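Local coordinates for protein endonuclease III (Geobacillus stearothermophilus, PDB 1ORN) that probably excises oxidised pyrimidine bases from DNA as a base-excision-repair glycosylase, caught here covalently trapped on its DNA substrate with an estranged guanine, at residues C[57-62]-C[66-71]; C[35-40]-C[116-121]; C[43-48]-C[83-88]. All coordinates share one frame; numbering follows the deposited sequence.

Contact 1. Residues C[57-62]-C[66-71]; sequences RLFEKY and HDYIAV
The rings of Tyr62 and Tyr68 lie in an offset stack, planes tilted by only 10° and centroids 4.6 Å apart. Displacement along the stack puts the Tyr68 ring over the root of Tyr62: Tyr62 CB sits 3.6 Å from the Tyr68 centroid, a CH-pi contact over the face. The opposite face of the Tyr62 ring is covered by the aliphatic chain of Lys61 at CG, so this ring is sandwiched. At its edge lie the carbonyl of Asp67, with O 3.5 Å from Tyr62 CD1, and Val71, whose CG2 is 3.7 Å from Tyr62 OH. Tyr62 CG is anti to its own carbonyl carbon (chi1 -54°), which swings the ring off the end of helix 48-61 and against helix 65-69. The contact closes the short connection between these two helices in the all-helical HhH-GPD fold, Tyr62 being the first residue to leave helical geometry. Tyr68 reaches back across the corner, its OH near the plane of the Phe59 ring at the edge and 3.6 Å from Leu58 CD2. Two waters bridge the segments. One, at the edge of the Tyr68 ring, joins Tyr68 OH (2.7 Å) to the carbonyl O of Tyr62; the other links Lys61 O and, weakly, Asp67 OD2. That carboxylate oxygen also accepts from the backbone N of Arg63 and Thr64, while Tyr62 OH and Lys61 NZ both engage Asp79.

Contact 2. Residues C[35-40]-C[116-121]; sequences ELLIAV and MKLPGV. With NA (sodium ion), chain E; nucleotides of chain B.
Leu37 meets the 116-121 loop with both of its methyls: CD1 lies 4.1 Å from Val121 CG2, and CD2 lies at the same distance from Leu118 CD1. The fork therefore straddles two residues at the ends of one turn, crossing Val121 at about a right angle. With CG anti to the backbone N (chi1 177°), Leu37 extends from helix 33-43 to the loop. The touch is light and wholly apolar, on the protein side of a loop whose polar face is turned to DNA. Leu118 to Val121 form a type II beta turn, closed by the bond from Val121 N to Leu118 O, with Gly120 at the position where positive phi is adopted. This is the hairpin of the helix-hairpin-helix motif, which grips a DNA phosphate through backbone groups. Three carbonyls, Met116 O at 2.4 Å, Leu118 O and Val121 O, bind a sodium ion; two waters and OP1 of DC10 of chain B, at 2.6 Å, complete six ligands. The same OP1 accepts from Gly120 N at 2.9 Å, with an N-H...O angle of 142°, so ion and amide share one phosphate oxygen. One of the sodium waters also donates to OP2 of this phosphate. The hairpin connects helix 112-115 to helix 123-134. Helix 86-103 packs on both partners of the contact, Leu96 on Leu37 of helix 33-43 and Met99 on Leu118 and Pro119 of the hairpin, while Val40 of helix 33-43 packs on Thr125 and Val128 of helix 123-134.

Contact 3. Residues C[43-48]-C[83-88]; sequences SAQCTD and IGLYRN. With nucleotides of chain A; nucleotides of chain B.
Gln45 bends at chi2 (-56°), folding its amide back over the base of DG8 of chain B, while Cys46 holds SG anti to its backbone N (chi1 -174°), pointing the sulfur at Ile83. The bent glutamine sets NE2 to donate to O4' of DG8 at 3.1 Å, nearly straight at 163°, with CG and CD against the purine. Cys46 SG packs on Ile83 CG2 at 3.9 Å, and Leu85 CD1 lies 4.0 Å from Gln45 CB. Backbone atoms of both loops bind DG6 of chain A, probably the estranged guanine of this complex. Gln45 O accepts from both N1 (2.8 Å) and N2 of this guanine, and Ile83 O takes N2 as well, at 3.0 Å; backbone carbonyls thus take the place of cytosine at part of the pairing edge, N1 and N2. Leu85 CG and CD2 rest against the same base, as Gln45 does against DG8, so both side chains insert among the bases; Leu85 N donates to the DG6 sugar O4' at 2.7 Å. Gly84 passes the guanine with CA 3.5 Å from N3. Farther along, the start of a helix holds the phosphate of DG6: Asn88 N binds OP1, and Arg87 NH1 reaches OP2 in the guanidinium plane at 2.9 Å. The 43-48 loop, carrying a type II turn from Ser43 to Cys46, links helix 33-43 to helix 48-61; Ile83 and Cys46 pack on Val51 of the latter, and residues 83-85 lead into helix 86-103.

Overall arrangement
Contacts 2 and 3 both meet the DNA: contact 2 clamps a backbone phosphate through the sodium-bearing hairpin, and contact 3 reaches bases, sugars and a phosphate of the two strands. Their centres are 12 Å apart, and helix 33-43 joins them, running from the packing at 35-40 into the loop 43-48. Contact 1 is farther from the DNA, its nearest atom about 7 Å from the nucleic acid and its centre 17 Å from that of contact 3. It touches contact 2 directly, where Phe59 CZ lies 3.3 Å from Glu35 O and Tyr68 OH lies 3.8 Å from Ile38 CG2. Helix 33-43 thus has the corner of contact 1 and the hairpin of contact 2 packed against it.

Contact 1. Residues C[57-62]-C[66-71]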
loop_
_atom_site.group_PDB
_atom_site.type_symbol
_atom_site.label_atom_id
_atom_site.label_comp_id
_atom_site.label_asym_id
_atom_site.label_seq_id
_atom_site.Cartn_x
_atom_site.Cartn_y
_atom_site.Cartn_z
ATOM N N ARG C 57 -19.643 -6.661 -0.546
ATOM C CA ARG C 57 -20.410 -7.899 -0.518
ATOM C C ARG C 57 -19.569 -9.112 -0.110
ATOM O O ARG C 57 -20.073 -10.032 0.536
ATOM C CB ARG C 57 -21.058 -8.156 -1.883
ATOM C CG ARG C 57 -20.108 -8.081 -3.059
ATOM C CD ARG C 57 -20.802 -8.527 -4.342
ATOM N NE ARG C 57 -19.979 -8.298 -5.528
ATOM C CZ ARG C 57 -19.671 -7.095 -6.001
ATOM N NH1 ARG C 57 -18.916 -6.979 -7.088
ATOM N NH2 ARG C 57 -20.121 -6.005 -5.391
ATOM N N LEU C 58 -18.289 -9.116 -0.477
ATOM C CA LEU C 58 -17.421 -10.236 -0.138
ATOM C C LEU C 58 -17.344 -10.464 1.364
ATOM O O LEU C 58 -17.401 -11.601 1.827
ATOM C CB LEU C 58 -16.003 -10.002 -0.669
ATOM C CG LEU C 58 -15.083 -11.226 -0.588
ATOM C CD1 LEU C 58 -15.393 -12.153 -1.754
ATOM C CD2 LEU C 58 -13.620 -10.791 -0.628
ATOM N N PHE C 59 -17.213 -9.385 2.129
ATOM C CA PHE C 59 -17.098 -9.513 3.573
ATOM C C PHE C 59 -18.407 -9.862 4.271
ATOM O O PHE C 59 -18.435 -10.053 5.486
ATOM C CB PHE C 59 -16.490 -8.245 4.177
ATOM C CG PHE C 59 -15.061 -7.987 3.748
ATOM C CD1 PHE C 59 -14.296 -8.998 3.160
ATOM C CD2 PHE C 59 -14.474 -6.741 3.956
ATOM C CE1 PHE C 59 -12.962 -8.767 2.787
ATOM C CE2 PHE C 59 -13.150 -6.500 3.589
ATOM C CZ PHE C 59 -12.390 -7.520 3.002
ATOM N N GLU C 60 -19.489 -9.941 3.507
ATOM C CA GLU C 60 -20.774 -10.327 4.079
ATOM C C GLU C 60 -20.927 -11.823 3.861
ATOM O O GLU C 60 -21.504 -12.532 4.690
ATOM C CB GLU C 60 -21.924 -9.569 3.409
ATOM C CG GLU C 60 -21.951 -8.093 3.765
ATOM C CD GLU C 60 -21.829 -7.864 5.263
ATOM O OE1 GLU C 60 -22.708 -8.339 6.014
ATOM O OE2 GLU C 60 -20.850 -7.216 5.689
ATOM N N LYS C 61 -20.390 -12.299 2.742
ATOM C CA LYS C 61 -20.446 -13.716 2.398
ATOM C C LYS C 61 -19.387 -14.527 3.144
ATOM O O LYS C 61 -19.656 -15.637 3.607
ATOM C CB LYS C 61 -20.255 -13.896 0.892
ATOM C CG LYS C 61 -20.270 -15.346 0.436
ATOM C CD LYS C 61 -20.335 -15.434 -1.081
ATOM C CE LYS C 61 -20.387 -16.875 -1.559
ATOM N NZ LYS C 61 -20.538 -16.940 -3.042
ATOM N N TYR C 62 -18.186 -13.965 3.253
ATOM C CA TYR C 62 -17.075 -14.621 3.932
ATOM C C TYR C 62 -16.658 -13.775 5.137
ATOM O O TYR C 62 -16.456 -12.567 5.007
ATOM C CB TYR C 62 -15.887 -14.762 2.974
ATOM C CG TYR C 62 -16.197 -15.446 1.659
ATOM C CD1 TYR C 62 -16.133 -16.836 1.535
ATOM C CD2 TYR C 62 -16.530 -14.702 0.530
ATOM C CE1 TYR C 62 -16.387 -17.464 0.319
ATOM C CE2 TYR C 62 -16.791 -15.321 -0.690
ATOM C CZ TYR C 62 -16.715 -16.702 -0.790
ATOM O OH TYR C 62 -16.959 -17.308 -2.001
ATOM N N HIS C 66 -12.217 -20.027 7.362
ATOM C CA HIS C 66 -12.910 -21.277 7.054
ATOM C C HIS C 66 -13.941 -21.091 5.956
ATOM O O HIS C 66 -14.248 -22.024 5.216
ATOM C CB HIS C 66 -13.597 -21.830 8.303
ATOM C CG HIS C 66 -12.682 -21.958 9.477
ATOM N ND1 HIS C 66 -12.216 -20.866 10.175
ATOM C CD2 HIS C 66 -12.111 -23.043 10.049
ATOM C CE1 HIS C 66 -11.394 -21.272 11.125
ATOM N NE2 HIS C 66 -11.314 -22.589 11.070
ATOM N N ASP C 67 -14.491 -19.886 5.854
ATOM C CA ASP C 67 -15.487 -19.614 4.828
ATOM C C ASP C 67 -14.859 -19.615 3.439
ATOM O O ASP C 67 -15.455 -20.116 2.485
ATOM C CB ASP C 67 -16.171 -18.266 5.076
ATOM C CG ASP C 67 -16.817 -18.179 6.447
ATOM O OD1 ASP C 67 -17.166 -19.236 7.021
ATOM O OD2 ASP C 67 -16.996 -17.043 6.942
ATOM N N TYR C 68 -13.653 -19.058 3.325
ATOM C CA TYR C 68 -12.961 -18.995 2.037
ATOM C C TYR C 68 -12.518 -20.359 1.508
ATOM O O TYR C 68 -12.550 -20.599 0.298
ATOM C CB TYR C 68 -11.737 -18.072 2.133
ATOM C CG TYR C 68 -12.073 -16.599 2.211
ATOM C CD1 TYR C 68 -12.429 -15.878 1.067
ATOM C CD2 TYR C 68 -12.038 -15.923 3.429
ATOM C CE1 TYR C 68 -12.735 -14.516 1.142
ATOM C CE2 TYR C 68 -12.342 -14.569 3.514
ATOM C CZ TYR C 68 -12.686 -13.870 2.370
ATOM O OH TYR C 68 -12.954 -12.519 2.465
ATOM N N ILE C 69 -12.106 -21.252 2.404
ATOM C CA ILE C 69 -11.651 -22.576 1.988
ATOM C C ILE C 69 -12.784 -23.593 1.888
ATOM O O ILE C 69 -12.556 -24.737 1.497
ATOM C CB ILE C 69 -10.584 -23.148 2.951
ATOM C CG1 ILE C 69 -11.217 -23.497 4.302
ATOM C CG2 ILE C 69 -9.471 -22.140 3.140
ATOM C CD1 ILE C 69 -10.257 -24.149 5.284
ATOM N N ALA C 70 -14.001 -23.176 2.229
ATOM C CA ALA C 70 -15.153 -24.073 2.184
ATOM C C ALA C 70 -15.860 -24.063 0.833
ATOM O O ALA C 70 -16.684 -24.931 0.556
ATOM C CB ALA C 70 -16.144 -23.709 3.284
ATOM N N VAL C 71 -15.545 -23.080 -0.003
ATOM C CA VAL C 71 -16.169 -22.988 -1.316
ATOM C C VAL C 71 -15.209 -23.439 -2.407
ATOM O O VAL C 71 -13.993 -23.461 -2.207
ATOM C CB VAL C 71 -16.622 -21.542 -1.624
ATOM C CG1 VAL C 71 -17.596 -21.064 -0.551
ATOM C CG2 VAL C 71 -15.412 -20.613 -1.705
HETATM O O HOH W 1 -19.902 -16.551 6.494
HETATM O O HOH W 2 -13.413 -11.570 4.944
#

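Contact 2. Residues C[35-40]-C[116-121]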
loop_
_atom_site.group_PDB
_atom_site.type_symbol
_atom_site.label_atom_id
_atom_site.label_comp_id
_atom_site.label_asym_id
_atom_site.label_seq_id
_atom_site.Cartn_x
_atom_site.Cartn_y
_atom_site.Cartn_z
ATOM N N GLU C 35 -10.057 -8.853 7.665
ATOM C CA GLU C 35 -10.644 -8.164 6.522
ATOM C C GLU C 35 -9.596 -7.257 5.890
ATOM O O GLU C 35 -9.563 -7.106 4.670
ATOM C CB GLU C 35 -11.856 -7.323 6.941
ATOM C CG GLU C 35 -13.120 -8.132 7.154
ATOM C CD GLU C 35 -14.323 -7.255 7.458
ATOM O OE1 GLU C 35 -15.414 -7.813 7.679
ATOM O OE2 GLU C 35 -14.178 -6.013 7.473
ATOM N N LEU C 36 -8.735 -6.653 6.706
ATOM C CA LEU C 36 -7.706 -5.780 6.141
ATOM C C LEU C 36 -6.760 -6.613 5.279
ATOM O O LEU C 36 -6.436 -6.229 4.160
ATOM C CB LEU C 36 -6.885 -5.082 7.229
ATOM C CG LEU C 36 -5.744 -4.198 6.698
ATOM C CD1 LEU C 36 -6.292 -3.086 5.809
ATOM C CD2 LEU C 36 -4.956 -3.611 7.864
ATOM N N LEU C 37 -6.314 -7.746 5.814
ATOM C CA LEU C 37 -5.390 -8.608 5.072
ATOM C C LEU C 37 -5.952 -8.987 3.712
ATOM O O LEU C 37 -5.261 -8.873 2.694
ATOM C CB LEU C 37 -5.075 -9.874 5.871
ATOM C CG LEU C 37 -4.161 -10.895 5.169
ATOM C CD1 LEU C 37 -2.817 -10.255 4.849
ATOM C CD2 LEU C 37 -3.977 -12.103 6.069
ATOM N N ILE C 38 -7.201 -9.446 3.674
ATOM C CA ILE C 38 -7.796 -9.830 2.397
ATOM C C ILE C 38 -7.878 -8.625 1.463
ATOM O O ILE C 38 -7.536 -8.711 0.279
ATOM C CB ILE C 38 -9.224 -10.401 2.567
ATOM C CG1 ILE C 38 -9.178 -11.690 3.395
ATOM C CG2 ILE C 38 -9.854 -10.644 1.189
ATOM C CD1 ILE C 38 -8.324 -12.783 2.788
ATOM N N ALA C 39 -8.331 -7.497 2.001
ATOM C CA ALA C 39 -8.460 -6.286 1.204
ATOM C C ALA C 39 -7.143 -5.815 0.577
ATOM O O ALA C 39 -7.111 -5.430 -0.594
ATOM C CB ALA C 39 -9.067 -5.166 2.054
ATOM N N VAL C 40 -6.059 -5.861 1.345
ATOM C CA VAL C 40 -4.769 -5.416 0.839
ATOM C C VAL C 40 -4.245 -6.385 -0.219
ATOM O O VAL C 40 -3.650 -5.962 -1.202
ATOM C CB VAL C 40 -3.748 -5.255 1.987
ATOM C CG1 VAL C 40 -2.395 -4.795 1.440
ATOM C CG2 VAL C 40 -4.264 -4.209 2.975
ATOM N N MET C 116 4.661 -12.364 5.392
ATOM C CA MET C 116 5.229 -12.594 4.072
ATOM C C MET C 116 5.306 -14.062 3.679
ATOM O O MET C 116 5.514 -14.388 2.508
ATOM C CB MET C 116 6.603 -11.936 3.976
ATOM C CG MET C 116 6.519 -10.421 3.862
ATOM S SD MET C 116 8.107 -9.593 3.872
ATOM C CE MET C 116 8.900 -10.370 2.443
ATOM N N LYS C 117 5.116 -14.954 4.641
ATOM C CA LYS C 117 5.141 -16.376 4.331
ATOM C C LYS C 117 3.821 -16.805 3.688
ATOM O O LYS C 117 3.727 -17.874 3.084
ATOM C CB LYS C 117 5.415 -17.188 5.595
ATOM C CG LYS C 117 6.818 -16.999 6.133
ATOM C CD LYS C 117 7.047 -17.844 7.375
ATOM C CE LYS C 117 8.455 -17.656 7.923
ATOM N NZ LYS C 117 9.488 -17.970 6.898
ATOM N N LEU C 118 2.802 -15.959 3.815
ATOM C CA LEU C 118 1.496 -16.244 3.229
ATOM C C LEU C 118 1.536 -15.994 1.723
ATOM O O LEU C 118 2.164 -15.041 1.257
ATOM C CB LEU C 118 0.429 -15.358 3.881
ATOM C CG LEU C 118 0.296 -15.529 5.398
ATOM C CD1 LEU C 118 -0.566 -14.407 5.966
ATOM C CD2 LEU C 118 -0.316 -16.886 5.710
ATOM N N PRO C 119 0.877 -16.858 0.936
ATOM C CA PRO C 119 0.851 -16.710 -0.525
ATOM C C PRO C 119 0.066 -15.454 -0.917
ATOM O O PRO C 119 -1.035 -15.234 -0.411
ATOM C CB PRO C 119 0.147 -17.987 -0.994
ATOM C CG PRO C 119 0.344 -18.959 0.164
ATOM C CD PRO C 119 0.158 -18.072 1.356
ATOM N N GLY C 120 0.634 -14.641 -1.808
ATOM C CA GLY C 120 -0.033 -13.422 -2.238
ATOM C C GLY C 120 0.388 -12.204 -1.433
ATOM O O GLY C 120 0.036 -11.071 -1.764
ATOM N N VAL C 121 1.139 -12.441 -0.362
ATOM C CA VAL C 121 1.615 -11.369 0.501
ATOM C C VAL C 121 3.116 -11.117 0.359
ATOM O O VAL C 121 3.938 -11.965 0.715
ATOM C CB VAL C 121 1.340 -11.682 1.999
ATOM C CG1 VAL C 121 1.800 -10.516 2.877
ATOM C CG2 VAL C 121 -0.142 -11.986 2.217
HETATM NA NA NA E . 4.318 -14.389 0.445
ATOM P P DC B 10 4.158 -13.657 -3.054
ATOM O OP1 DC B 10 3.519 -14.471 -1.990
ATOM O OP2 DC B 10 5.505 -13.075 -2.833
ATOM O "O5'" DC B 10 4.209 -14.558 -4.361
ATOM C "C5'" DC B 10 2.997 -14.903 -5.021
ATOM C "C4'" DC B 10 3.290 -15.607 -6.321
ATOM O "O4'" DC B 10 3.715 -14.656 -7.332
ATOM C "C3'" DC B 10 4.412 -16.634 -6.183
ATOM O "O3'" DC B 10 4.033 -17.889 -6.726
ATOM C "C2'" DC B 10 5.567 -16.037 -6.966
ATOM C "C1'" DC B 10 4.880 -15.147 -7.984
ATOM N N1 DC B 10 5.712 -13.995 -8.382
ATOM C C2 DC B 10 5.804 -13.655 -9.737
ATOM O O2 DC B 10 5.152 -14.307 -10.567
ATOM N N3 DC B 10 6.600 -12.625 -10.107
ATOM C C4 DC B 10 7.281 -11.943 -9.183
ATOM N N4 DC B 10 8.054 -10.936 -9.592
ATOM C C5 DC B 10 7.198 -12.262 -7.797
ATOM C C6 DC B 10 6.407 -13.282 -7.444
ATOM P P DT B 9 3.501 -7.082 -2.538
ATOM O OP1 DT B 9 2.874 -7.300 -1.216
ATOM O OP2 DT B 9 4.881 -6.547 -2.634
ATOM O "O5'" DT B 9 3.436 -8.444 -3.345
ATOM C "C5'" DT B 9 2.191 -9.112 -3.480
ATOM C "C4'" DT B 9 2.353 -10.374 -4.288
ATOM O "O4'" DT B 9 2.514 -10.045 -5.690
ATOM C "C3'" DT B 9 3.556 -11.233 -3.890
ATOM O "O3'" DT B 9 3.097 -12.526 -3.492
ATOM C "C2'" DT B 9 4.422 -11.281 -5.146
ATOM C "C1'" DT B 9 3.453 -10.942 -6.275
ATOM N N1 DT B 9 4.064 -10.263 -7.445
ATOM C C2 DT B 9 3.756 -10.724 -8.720
ATOM O O2 DT B 9 3.021 -11.670 -8.926
ATOM N N3 DT B 9 4.355 -10.028 -9.743
ATOM C C4 DT B 9 5.217 -8.953 -9.628
ATOM O O4 DT B 9 5.678 -8.422 -10.638
ATOM C C5 DT B 9 5.506 -8.537 -8.267
ATOM C C7 DT B 9 6.445 -7.397 -8.042
ATOM C C6 DT B 9 4.917 -9.203 -7.265
HETATM O O HOH W 3 4.803 -16.667 0.362
HETATM O O HOH W 4 6.607 -13.963 -0.650
#

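Contact 3. Residues C[43-48]-C[83-88]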
loop_
_atom_site.group_PDB
_atom_site.type_symbol
_atom_site.label_atom_id
_atom_site.label_comp_id
_atom_site.label_asym_id
_atom_site.label_seq_id
_atom_site.Cartn_x
_atom_site.Cartn_y
_atom_site.Cartn_z
ATOM N N SER C 43 -5.912 -5.536 -3.242
ATOM C CA SER C 43 -5.476 -4.200 -3.651
ATOM C C SER C 43 -4.294 -4.135 -4.617
ATOM O O SER C 43 -4.090 -3.117 -5.282
ATOM C CB SER C 43 -5.147 -3.373 -2.397
ATOM O OG SER C 43 -4.664 -2.084 -2.726
ATOM N N ALA C 44 -3.506 -5.202 -4.695
ATOM C CA ALA C 44 -2.348 -5.193 -5.585
ATOM C C ALA C 44 -2.760 -4.963 -7.040
ATOM O O ALA C 44 -3.521 -5.743 -7.603
ATOM C CB ALA C 44 -1.579 -6.510 -5.463
ATOM N N GLN C 45 -2.247 -3.891 -7.641
ATOM C CA GLN C 45 -2.557 -3.567 -9.039
ATOM C C GLN C 45 -4.049 -3.350 -9.295
ATOM O O GLN C 45 -4.556 -3.692 -10.369
ATOM C CB GLN C 45 -2.044 -4.678 -9.964
ATOM C CG GLN C 45 -0.593 -5.056 -9.734
ATOM C CD GLN C 45 0.347 -3.877 -9.843
ATOM O OE1 GLN C 45 0.353 -3.156 -10.847
ATOM N NE2 GLN C 45 1.164 -3.673 -8.806
ATOM N N CYS C 46 -4.744 -2.778 -8.315
ATOM C CA CYS C 46 -6.176 -2.503 -8.428
ATOM C C CYS C 46 -6.478 -1.209 -7.666
ATOM O O CYS C 46 -5.741 -0.839 -6.747
ATOM C CB CYS C 46 -6.980 -3.669 -7.836
ATOM S SG CYS C 46 -8.785 -3.559 -8.064
ATOM N N THR C 47 -7.544 -0.514 -8.054
ATOM C CA THR C 47 -7.921 0.734 -7.394
ATOM C C THR C 47 -8.695 0.476 -6.100
ATOM O O THR C 47 -9.425 -0.512 -5.986
ATOM C CB THR C 47 -8.799 1.610 -8.319
ATOM O OG1 THR C 47 -10.068 0.971 -8.516
ATOM C CG2 THR C 47 -8.120 1.806 -9.676
ATOM N N ASP C 48 -8.529 1.365 -5.124
ATOM C CA ASP C 48 -9.222 1.233 -3.844
ATOM C C ASP C 48 -10.724 1.191 -4.063
ATOM O O ASP C 48 -11.426 0.371 -3.467
ATOM C CB ASP C 48 -8.882 2.406 -2.928
ATOM C CG ASP C 48 -7.462 2.344 -2.408
ATOM O OD1 ASP C 48 -7.012 3.333 -1.794
ATOM O OD2 ASP C 48 -6.797 1.304 -2.610
ATOM N N ILE C 83 -12.004 -7.559 -9.583
ATOM C CA ILE C 83 -10.737 -7.034 -9.081
ATOM C C ILE C 83 -9.636 -7.188 -10.136
ATOM O O ILE C 83 -8.716 -6.367 -10.225
ATOM C CB ILE C 83 -10.293 -7.803 -7.798
ATOM C CG1 ILE C 83 -11.301 -7.578 -6.662
ATOM C CG2 ILE C 83 -8.897 -7.362 -7.372
ATOM C CD1 ILE C 83 -11.350 -6.162 -6.142
ATOM N N GLY C 84 -9.745 -8.239 -10.942
ATOM C CA GLY C 84 -8.727 -8.510 -11.940
ATOM C C GLY C 84 -7.736 -9.445 -11.268
ATOM O O GLY C 84 -7.798 -9.607 -10.045
ATOM N N LEU C 85 -6.832 -10.058 -12.031
ATOM C CA LEU C 85 -5.853 -10.987 -11.459
ATOM C C LEU C 85 -6.582 -11.917 -10.488
ATOM O O LEU C 85 -5.993 -12.415 -9.521
ATOM C CB LEU C 85 -4.757 -10.214 -10.702
ATOM C CG LEU C 85 -4.001 -9.115 -11.461
ATOM C CD1 LEU C 85 -2.910 -8.522 -10.574
ATOM C CD2 LEU C 85 -3.378 -9.696 -12.723
ATOM N N TYR C 86 -7.860 -12.161 -10.770
ATOM C CA TYR C 86 -8.715 -12.970 -9.906
ATOM C C TYR C 86 -8.415 -14.453 -9.772
ATOM O O TYR C 86 -8.769 -15.063 -8.760
ATOM C CB TYR C 86 -10.183 -12.795 -10.304
ATOM C CG TYR C 86 -10.527 -13.328 -11.676
ATOM C CD1 TYR C 86 -10.243 -12.592 -12.826
ATOM C CD2 TYR C 86 -11.135 -14.574 -11.822
ATOM C CE1 TYR C 86 -10.559 -13.085 -14.089
ATOM C CE2 TYR C 86 -11.454 -15.075 -13.077
ATOM C CZ TYR C 86 -11.165 -14.327 -14.204
ATOM O OH TYR C 86 -11.492 -14.818 -15.447
ATOM N N ARG C 87 -7.779 -15.049 -10.772
ATOM C CA ARG C 87 -7.474 -16.464 -10.675
ATOM C C ARG C 87 -6.362 -16.674 -9.658
ATOM O O ARG C 87 -6.487 -17.497 -8.753
ATOM C CB ARG C 87 -7.064 -17.026 -12.035
ATOM C CG ARG C 87 -8.158 -16.937 -13.084
ATOM C CD ARG C 87 -7.942 -17.980 -14.165
ATOM N NE ARG C 87 -8.928 -17.876 -15.235
ATOM C CZ ARG C 87 -8.940 -16.909 -16.147
ATOM N NH1 ARG C 87 -8.014 -15.958 -16.126
ATOM N NH2 ARG C 87 -9.878 -16.898 -17.085
ATOM N N ASN C 88 -5.282 -15.914 -9.793
ATOM C CA ASN C 88 -4.175 -16.042 -8.858
ATOM C C ASN C 88 -4.571 -15.580 -7.458
ATOM O O ASN C 88 -4.206 -16.211 -6.468
ATOM C CB ASN C 88 -2.957 -15.254 -9.349
ATOM C CG ASN C 88 -2.303 -15.890 -10.575
ATOM O OD1 ASN C 88 -2.262 -17.114 -10.700
ATOM N ND2 ASN C 88 -1.780 -15.063 -11.469
ATOM P P DG A 6 -5.323 -14.076 -13.728
ATOM O OP1 DG A 6 -5.589 -14.442 -12.308
ATOM O OP2 DG A 6 -5.564 -15.075 -14.802
ATOM O "O5'" DG A 6 -6.160 -12.764 -14.058
ATOM C "C5'" DG A 6 -6.435 -12.364 -15.403
ATOM C "C4'" DG A 6 -7.253 -11.093 -15.391
ATOM O "O4'" DG A 6 -6.507 -10.034 -14.743
ATOM C "C3'" DG A 6 -7.686 -10.522 -16.742
ATOM O "O3'" DG A 6 -8.953 -9.891 -16.542
ATOM C "C2'" DG A 6 -6.664 -9.424 -16.982
ATOM C "C1'" DG A 6 -6.522 -8.882 -15.571
ATOM N N9 DG A 6 -5.321 -8.104 -15.288
ATOM C C8 DG A 6 -4.087 -8.233 -15.877
ATOM N N7 DG A 6 -3.201 -7.400 -15.398
ATOM C C5 DG A 6 -3.893 -6.676 -14.435
ATOM C C6 DG A 6 -3.451 -5.638 -13.576
ATOM O O6 DG A 6 -2.325 -5.140 -13.490
ATOM N N1 DG A 6 -4.480 -5.179 -12.755
ATOM C C2 DG A 6 -5.770 -5.662 -12.761
ATOM N N2 DG A 6 -6.633 -5.079 -11.897
ATOM N N3 DG A 6 -6.190 -6.635 -13.551
ATOM C C4 DG A 6 -5.204 -7.094 -14.358
ATOM P P DG B 8 0.245 -1.183 -6.228
ATOM O OP1 DG B 8 1.525 -0.533 -6.600
ATOM O OP2 DG B 8 -0.883 -1.197 -7.208
ATOM O "O5'" DG B 8 0.531 -2.693 -5.818
ATOM C "C5'" DG B 8 1.738 -3.060 -5.150
ATOM C "C4'" DG B 8 1.741 -4.552 -4.921
ATOM O "O4'" DG B 8 1.571 -5.236 -6.185
ATOM C "C3'" DG B 8 2.975 -5.165 -4.267
ATOM O "O3'" DG B 8 2.484 -6.172 -3.382
ATOM C "C2'" DG B 8 3.745 -5.749 -5.445
ATOM C "C1'" DG B 8 2.642 -6.140 -6.418
ATOM N N9 DG B 8 2.990 -6.031 -7.832
ATOM C C8 DG B 8 3.796 -5.091 -8.425
ATOM N N7 DG B 8 3.862 -5.219 -9.725
ATOM C C5 DG B 8 3.060 -6.318 -10.004
ATOM C C6 DG B 8 2.732 -6.932 -11.250
ATOM O O6 DG B 8 3.073 -6.598 -12.389
ATOM N N1 DG B 8 1.905 -8.037 -11.073
ATOM C C2 DG B 8 1.442 -8.488 -9.859
ATOM N N2 DG B 8 0.660 -9.577 -9.893
ATOM N N3 DG B 8 1.725 -7.913 -8.696
ATOM C C4 DG B 8 2.533 -6.843 -8.844
ATOM P P DA B 6 -0.520 4.422 -11.000
ATOM O OP1 DA B 6 -0.342 5.676 -10.229
ATOM O OP2 DA B 6 0.630 3.501 -11.190
ATOM O "O5'" DA B 6 -1.735 3.617 -10.353
ATOM C "C5'" DA B 6 -2.985 4.272 -10.128
ATOM C "C4'" DA B 6 -4.021 3.294 -9.625
ATOM O "O4'" DA B 6 -4.379 2.355 -10.666
ATOM C "C3'" DA B 6 -3.608 2.454 -8.415
ATOM O "O3'" DA B 6 -4.730 2.329 -7.543
ATOM C "C2'" DA B 6 -3.302 1.096 -9.024
ATOM C "C1'" DA B 6 -4.318 1.035 -10.155
ATOM N N9 DA B 6 -3.976 0.149 -11.266
ATOM C C8 DA B 6 -2.746 -0.043 -11.845
ATOM N N7 DA B 6 -2.763 -0.877 -12.854
ATOM C C5 DA B 6 -4.092 -1.264 -12.946
ATOM C C6 DA B 6 -4.768 -2.133 -13.822
ATOM N N6 DA B 6 -4.173 -2.790 -14.825
ATOM N N1 DA B 6 -6.094 -2.303 -13.636
ATOM C C2 DA B 6 -6.692 -1.642 -12.638
ATOM N N3 DA B 6 -6.168 -0.798 -11.754
ATOM C C4 DA B 6 -4.848 -0.650 -11.964
HETATM O O HOH W 5 -5.918 -6.814 -9.593
#